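Local coordinates for dihydrofolate reductase (Moritella profunda, PDB 3IA4), which catalyses the NADPH-dependent reduction of 7,8-dihydrofolate to 5,6,7,8-tetrahydrofolate, and is captured here with NADPH and the inhibitor methotrexate, at residues Gln104-Ala109 / Tyr130-Trp135. Numbering follows the deposited sequence.
Sequences QCLAAA and YEQYNW. With NDP (NADPH dihydro-nicotinamide-adenine-dinucleotide phosphate), chain E.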
ATOM      1  N   GLN A 104       5.450  -1.724 -10.631  1.00 11.92           N
ATOM      2  CA  GLN A 104       4.961  -2.655 -11.651  1.00 11.17           C
ATOM      3  C   GLN A 104       3.457  -2.587 -11.911  1.00 15.53           C
ATOM      4  O   GLN A 104       3.047  -2.953 -13.004  1.00 16.12           O
ATOM      5  CB  GLN A 104       5.303  -4.065 -11.275  1.00 11.63           C
ATOM      6  CG  GLN A 104       6.808  -4.304 -11.196  1.00 15.44           C
ATOM      7  CD  GLN A 104       7.102  -5.647 -10.566  1.00 16.64           C
ATOM      8  OE1 GLN A 104       7.020  -6.678 -11.213  1.00 19.69           O
ATOM      9  NE2 GLN A 104       7.505  -5.631  -9.327  1.00 17.69           N
ATOM     10  N   CYS A 105       2.660  -2.111 -10.933  1.00 13.10           N
ATOM     11  CA  CYS A 105       1.198  -2.155 -11.010  1.00 11.42           C
ATOM     12  C   CYS A 105       0.559  -0.807 -11.286  1.00 12.94           C
ATOM     13  O   CYS A 105      -0.602  -0.740 -11.556  1.00 12.31           O
ATOM     14  CB  CYS A 105       0.561  -2.734  -9.711  1.00 16.57           C
ATOM     15  SG  CYS A 105       1.092  -4.439  -9.445  1.00 18.95           S
ATOM     16  N   LEU A 106       1.322   0.289 -11.258  1.00 11.77           N
ATOM     17  CA  LEU A 106       0.726   1.617 -11.492  1.00 11.22           C
ATOM     18  C   LEU A 106      -0.041   1.777 -12.787  1.00 12.07           C
ATOM     19  O   LEU A 106      -1.173   2.314 -12.799  1.00 13.87           O
ATOM     20  CB  LEU A 106       1.813   2.739 -11.356  1.00 10.22           C
ATOM     21  CG  LEU A 106       1.232   4.150 -11.569  1.00 10.97           C
ATOM     22  CD1 LEU A 106       0.283   4.614 -10.434  1.00 14.39           C
ATOM     23  CD2 LEU A 106       2.363   5.131 -11.748  1.00 14.10           C
ATOM     24  N   ALA A 107       0.515   1.264 -13.883  1.00 11.20           N
ATOM     25  CA  ALA A 107      -0.128   1.488 -15.165  1.00 14.66           C
ATOM     26  C   ALA A 107      -1.481   0.772 -15.214  1.00 15.81           C
ATOM     27  O   ALA A 107      -2.383   1.164 -15.986  1.00 17.75           O
ATOM     28  CB  ALA A 107       0.802   1.039 -16.313  1.00 15.00           C
ATOM     29  N   ALA A 108      -1.646  -0.196 -14.326  1.00 13.00           N
ATOM     30  CA  ALA A 108      -2.855  -1.010 -14.303  1.00 13.83           C
ATOM     31  C   ALA A 108      -3.867  -0.583 -13.242  1.00 19.99           C
ATOM     32  O   ALA A 108      -4.969  -1.185 -13.138  1.00 16.52           O
ATOM     33  CB  ALA A 108      -2.457  -2.449 -14.078  1.00 17.41           C
ATOM     34  N   ALA A 109      -3.490   0.407 -12.417  1.00 12.39           N
ATOM     35  CA  ALA A 109      -4.295   0.721 -11.249  1.00 12.50           C
ATOM     36  C   ALA A 109      -5.503   1.534 -11.646  1.00 14.14           C
ATOM     37  O   ALA A 109      -5.438   2.497 -12.442  1.00 15.33           O
ATOM     38  CB  ALA A 109      -3.475   1.473 -10.199  1.00 13.80           C
ATOM     39  N   TYR A 130       2.952   9.008  -9.932  1.00 12.72           N
ATOM     40  CA  TYR A 130       1.603   8.805 -10.425  1.00 11.46           C
ATOM     41  C   TYR A 130       1.072  10.032 -11.164  1.00 11.06           C
ATOM     42  O   TYR A 130       0.150   9.936 -11.996  1.00 12.38           O
ATOM     43  CB  TYR A 130       0.674   8.421  -9.242  1.00 13.06           C
ATOM     44  CG  TYR A 130       0.495   9.511  -8.218  1.00 10.22           C
ATOM     45  CD1 TYR A 130       1.456   9.708  -7.182  1.00 13.16           C
ATOM     46  CD2 TYR A 130      -0.603  10.379  -8.270  1.00 14.45           C
ATOM     47  CE1 TYR A 130       1.314  10.721  -6.240  1.00 13.97           C
ATOM     48  CE2 TYR A 130      -0.749  11.407  -7.312  1.00 14.31           C
ATOM     49  CZ  TYR A 130       0.201  11.556  -6.312  1.00 15.53           C
ATOM     50  OH  TYR A 130       0.040  12.563  -5.419  1.00 18.54           O
ATOM     51  N   GLU A 131       1.707  11.174 -10.922  1.00 13.22           N
ATOM     52  CA  GLU A 131       1.203  12.408 -11.520  1.00 13.99           C
ATOM     53  C   GLU A 131       1.515  12.439 -13.019  1.00 13.86           C
ATOM     54  O   GLU A 131       1.029  13.306 -13.723  1.00 14.03           O
ATOM     55  CB  GLU A 131       1.784  13.637 -10.787  1.00 20.05           C
ATOM     56  CG  GLU A 131       1.710  13.517  -9.242  1.00 25.02           C
ATOM     57  CD  GLU A 131       3.051  12.988  -8.507  1.00 31.10           C
ATOM     58  OE1 GLU A 131       3.636  11.858  -8.801  1.00 18.71           O
ATOM     59  OE2 GLU A 131       3.497  13.722  -7.536  1.00 38.04           O
ATOM     60  N   GLN A 132       2.246  11.466 -13.539  1.00 10.72           N
ATOM     61  CA  GLN A 132       2.365  11.353 -15.031  1.00 13.41           C
ATOM     62  C   GLN A 132       1.057  10.932 -15.726  1.00 13.35           C
ATOM     63  O   GLN A 132       0.896  11.090 -16.954  1.00 15.12           O
ATOM     64  CB  GLN A 132       3.485  10.382 -15.412  1.00 16.17           C
ATOM     65  CG  GLN A 132       3.127   8.972 -15.149  1.00 15.53           C
ATOM     66  CD  GLN A 132       4.248   7.985 -15.526  1.00 13.66           C
ATOM     67  OE1 GLN A 132       5.361   8.366 -15.922  1.00 14.95           O
ATOM     68  NE2 GLN A 132       3.954   6.708 -15.361  1.00 14.79           N
ATOM     69  N   TYR A 133       0.125  10.422 -14.923  1.00 14.92           N
ATOM     70  CA  TYR A 133      -1.248  10.107 -15.379  1.00 13.35           C
ATOM     71  C   TYR A 133      -2.271  11.126 -14.828  1.00 11.17           C
ATOM     72  O   TYR A 133      -1.942  11.998 -14.017  1.00 14.00           O
ATOM     73  CB  TYR A 133      -1.629   8.702 -14.898  1.00 10.56           C
ATOM     74  CG  TYR A 133      -0.719   7.619 -15.393  1.00 12.62           C
ATOM     75  CD1 TYR A 133      -0.238   6.662 -14.535  1.00 15.57           C
ATOM     76  CD2 TYR A 133      -0.356   7.540 -16.734  1.00 16.22           C
ATOM     77  CE1 TYR A 133       0.572   5.618 -14.955  1.00 14.29           C
ATOM     78  CE2 TYR A 133       0.469   6.488 -17.177  1.00 13.95           C
ATOM     79  CZ  TYR A 133       0.917   5.532 -16.270  1.00 15.65           C
ATOM     80  OH  TYR A 133       1.735   4.487 -16.706  1.00 14.16           O
ATOM     81  N   ASN A 134      -3.484  11.039 -15.344  1.00 11.72           N
ATOM     82  CA  ASN A 134      -4.589  11.891 -14.917  1.00 15.16           C
ATOM     83  C   ASN A 134      -5.545  11.160 -13.969  1.00 14.26           C
ATOM     84  O   ASN A 134      -5.853  10.022 -14.213  1.00 13.41           O
ATOM     85  CB  ASN A 134      -5.408  12.374 -16.143  1.00 14.22           C
ATOM     86  CG  ASN A 134      -4.574  13.231 -17.094  1.00 18.95           C
ATOM     87  OD1 ASN A 134      -3.798  14.092 -16.664  1.00 22.61           O
ATOM     88  ND2 ASN A 134      -4.764  13.009 -18.397  1.00 20.66           N
ATOM     89  N   TRP A 135      -6.075  11.873 -12.966  1.00 13.89           N
ATOM     90  CA  TRP A 135      -6.845  11.260 -11.834  1.00 13.31           C
ATOM     91  C   TRP A 135      -7.971  12.193 -11.471  1.00 14.82           C
ATOM     92  O   TRP A 135      -7.894  13.416 -11.694  1.00 17.70           O
ATOM     93  CB  TRP A 135      -5.965  11.080 -10.562  1.00 12.80           C
ATOM     94  CG  TRP A 135      -4.733  10.274 -10.839  1.00 15.01           C
ATOM     95  CD1 TRP A 135      -3.482  10.767 -11.264  1.00 11.95           C
ATOM     96  CD2 TRP A 135      -4.618   8.844 -10.801  1.00 12.79           C
ATOM     97  NE1 TRP A 135      -2.615   9.690 -11.445  1.00 11.26           N
ATOM     98  CE2 TRP A 135      -3.291   8.515 -11.174  1.00 13.76           C
ATOM     99  CE3 TRP A 135      -5.510   7.798 -10.489  1.00 10.93           C
ATOM    100  CZ2 TRP A 135      -2.847   7.186 -11.211  1.00 14.51           C
ATOM    101  CZ3 TRP A 135      -5.081   6.499 -10.515  1.00 14.10           C
ATOM    102  CH2 TRP A 135      -3.745   6.187 -10.889  1.00 14.40           C
TER
HETATM  103  PA  NDP E 163       8.770  -4.832  -1.875  1.00 11.71           P
HETATM  104  O1A NDP E 163       8.129  -4.307  -3.133  1.00 12.52           O
HETATM  105  O2A NDP E 163       8.015  -4.897  -0.584  1.00 12.37           O
HETATM  106  O5B NDP E 163       9.424  -6.315  -2.096  1.00 11.41           O
HETATM  107  C5B NDP E 163      10.215  -6.549  -3.280  1.00 11.27           C
HETATM  108  C4B NDP E 163      10.463  -8.052  -3.316  1.00 13.33           C
HETATM  109  O4B NDP E 163       9.269  -8.646  -3.844  1.00 14.51           O
HETATM  110  C3B NDP E 163      11.505  -8.418  -4.402  1.00 14.88           C
HETATM  111  O3B NDP E 163      12.822  -8.281  -3.880  1.00 15.25           O
HETATM  112  C2B NDP E 163      11.122  -9.834  -4.801  1.00 16.38           C
HETATM  113  O2B NDP E 163      11.340 -10.755  -3.727  1.00 15.77           O
HETATM  114  C1B NDP E 163       9.616  -9.666  -4.826  1.00 13.11           C
HETATM  115  N9A NDP E 163       9.078  -9.300  -6.154  1.00 12.61           N
HETATM  116  C8A NDP E 163       8.979  -8.054  -6.643  1.00 16.73           C
HETATM  117  N7A NDP E 163       8.356  -8.053  -7.839  1.00 17.11           N
HETATM  118  C5A NDP E 163       8.030  -9.347  -8.112  1.00 15.82           C
HETATM  119  C6A NDP E 163       7.327 -10.077  -9.177  1.00 21.11           C
HETATM  120  N6A NDP E 163       6.845  -9.457 -10.302  1.00 17.89           N
HETATM  121  N1A NDP E 163       7.213 -11.436  -8.987  1.00 17.29           N
HETATM  122  C2A NDP E 163       7.638 -12.109  -7.924  1.00 14.90           C
HETATM  123  N3A NDP E 163       8.279 -11.498  -6.931  1.00 18.10           N
HETATM  124  C4A NDP E 163       8.485 -10.141  -6.987  1.00 15.18           C
HETATM  125  O3  NDP E 163      10.170  -4.071  -1.592  1.00 11.59           O
HETATM  126  PN  NDP E 163      10.702  -2.553  -1.594  1.00 12.43           P
HETATM  127  O1N NDP E 163      10.516  -1.986  -2.953  1.00 14.03           O
HETATM  128  O2N NDP E 163      12.058  -2.556  -0.986  1.00 14.24           O
HETATM  129  O5D NDP E 163       9.652  -1.794  -0.682  1.00 12.63           O
HETATM  130  C5D NDP E 163       9.727  -1.965   0.726  1.00 12.17           C
HETATM  131  C4D NDP E 163       9.781  -0.600   1.402  1.00 12.08           C
HETATM  132  O4D NDP E 163       8.477   0.078   1.263  1.00 12.16           O
HETATM  133  C3D NDP E 163      10.053  -0.656   2.913  1.00 13.06           C
HETATM  134  O3D NDP E 163      10.862   0.478   3.278  1.00 15.61           O
HETATM  135  C2D NDP E 163       8.674  -0.477   3.548  1.00 10.49           C
HETATM  136  O2D NDP E 163       8.704   0.073   4.889  1.00 14.26           O
HETATM  137  C1D NDP E 163       8.061   0.496   2.578  1.00 12.10           C
HETATM  138  N1N NDP E 163       6.603   0.501   2.526  1.00 13.82           N
HETATM  139  C2N NDP E 163       5.980   1.667   2.707  1.00 12.02           C
HETATM  140  C3N NDP E 163       4.619   1.743   2.553  1.00 10.14           C
HETATM  141  C7N NDP E 163       3.956   3.065   2.781  1.00 10.00           C
HETATM  142  O7N NDP E 163       2.779   3.167   2.503  1.00 10.91           O
HETATM  143  N7N NDP E 163       4.642   4.148   3.160  1.00 10.06           N
HETATM  144  C4N NDP E 163       3.718   0.566   2.211  1.00 12.05           C
HETATM  145  C5N NDP E 163       4.550  -0.601   1.978  1.00  8.88           C
HETATM  146  C6N NDP E 163       5.909  -0.608   2.185  1.00 14.82           C
HETATM  147  P2B NDP E 163      12.260 -12.076  -3.943  1.00 15.16           P
HETATM  148  O1X NDP E 163      11.936 -12.876  -2.759  1.00 16.31           O
HETATM  149  O2X NDP E 163      11.856 -12.579  -5.287  1.00 14.37           O
HETATM  150  O3X NDP E 163      13.667 -11.554  -4.046  1.00 19.52           O
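The ring of Tyr133 takes Leu106 at its edge, CG of the leucine lying in the ring plane 3.7 Å from CE1, while one face is covered by CG of Gln132. The Tyr130 ring has Glu131 CG over the centre of one face and Trp135 NE1 in plane at its edge; the indole of Trp135 has Tyr130 O at its own edge. Leu106 holds its CG anti to the backbone N (chi1 -179°), and its methyls divide the work: CD2 packs beside Tyr133 CE1, whereas CD1 sits 4.0 Å from Tyr130 CB and also meets Trp135 CZ2. Ala107 CB approaches Tyr133 OH to 3.6 Å. Tyr130 O accepts Trp135 NE1 at 2.8 Å, nearly straight (172°), and Tyr133 N from the opposite face of the carbonyl plane; the first bond would restrict rotation of the indole. Gln104 pairs with the adenine of NADPH, OE1 accepting from N6A at 2.9 Å and NE2 donating to N7A at 3.0 Å, and NE2 also bonds Thr100 O. A leucine in place of Gln104 would probably leave adenine N6A and N7A, and Thr100 O, without these partners. This apolar packing beside the central mixed sheet of the dihydrofolate reductase fold joins 106-109, following helix 99-105, to the loop entering edge strand 135-143; Leu106 also rests on Met5 of strand 2-9, and Tyr130 and Trp135 on Leu112 of strand 111-117 and Leu158 of strand 153-160.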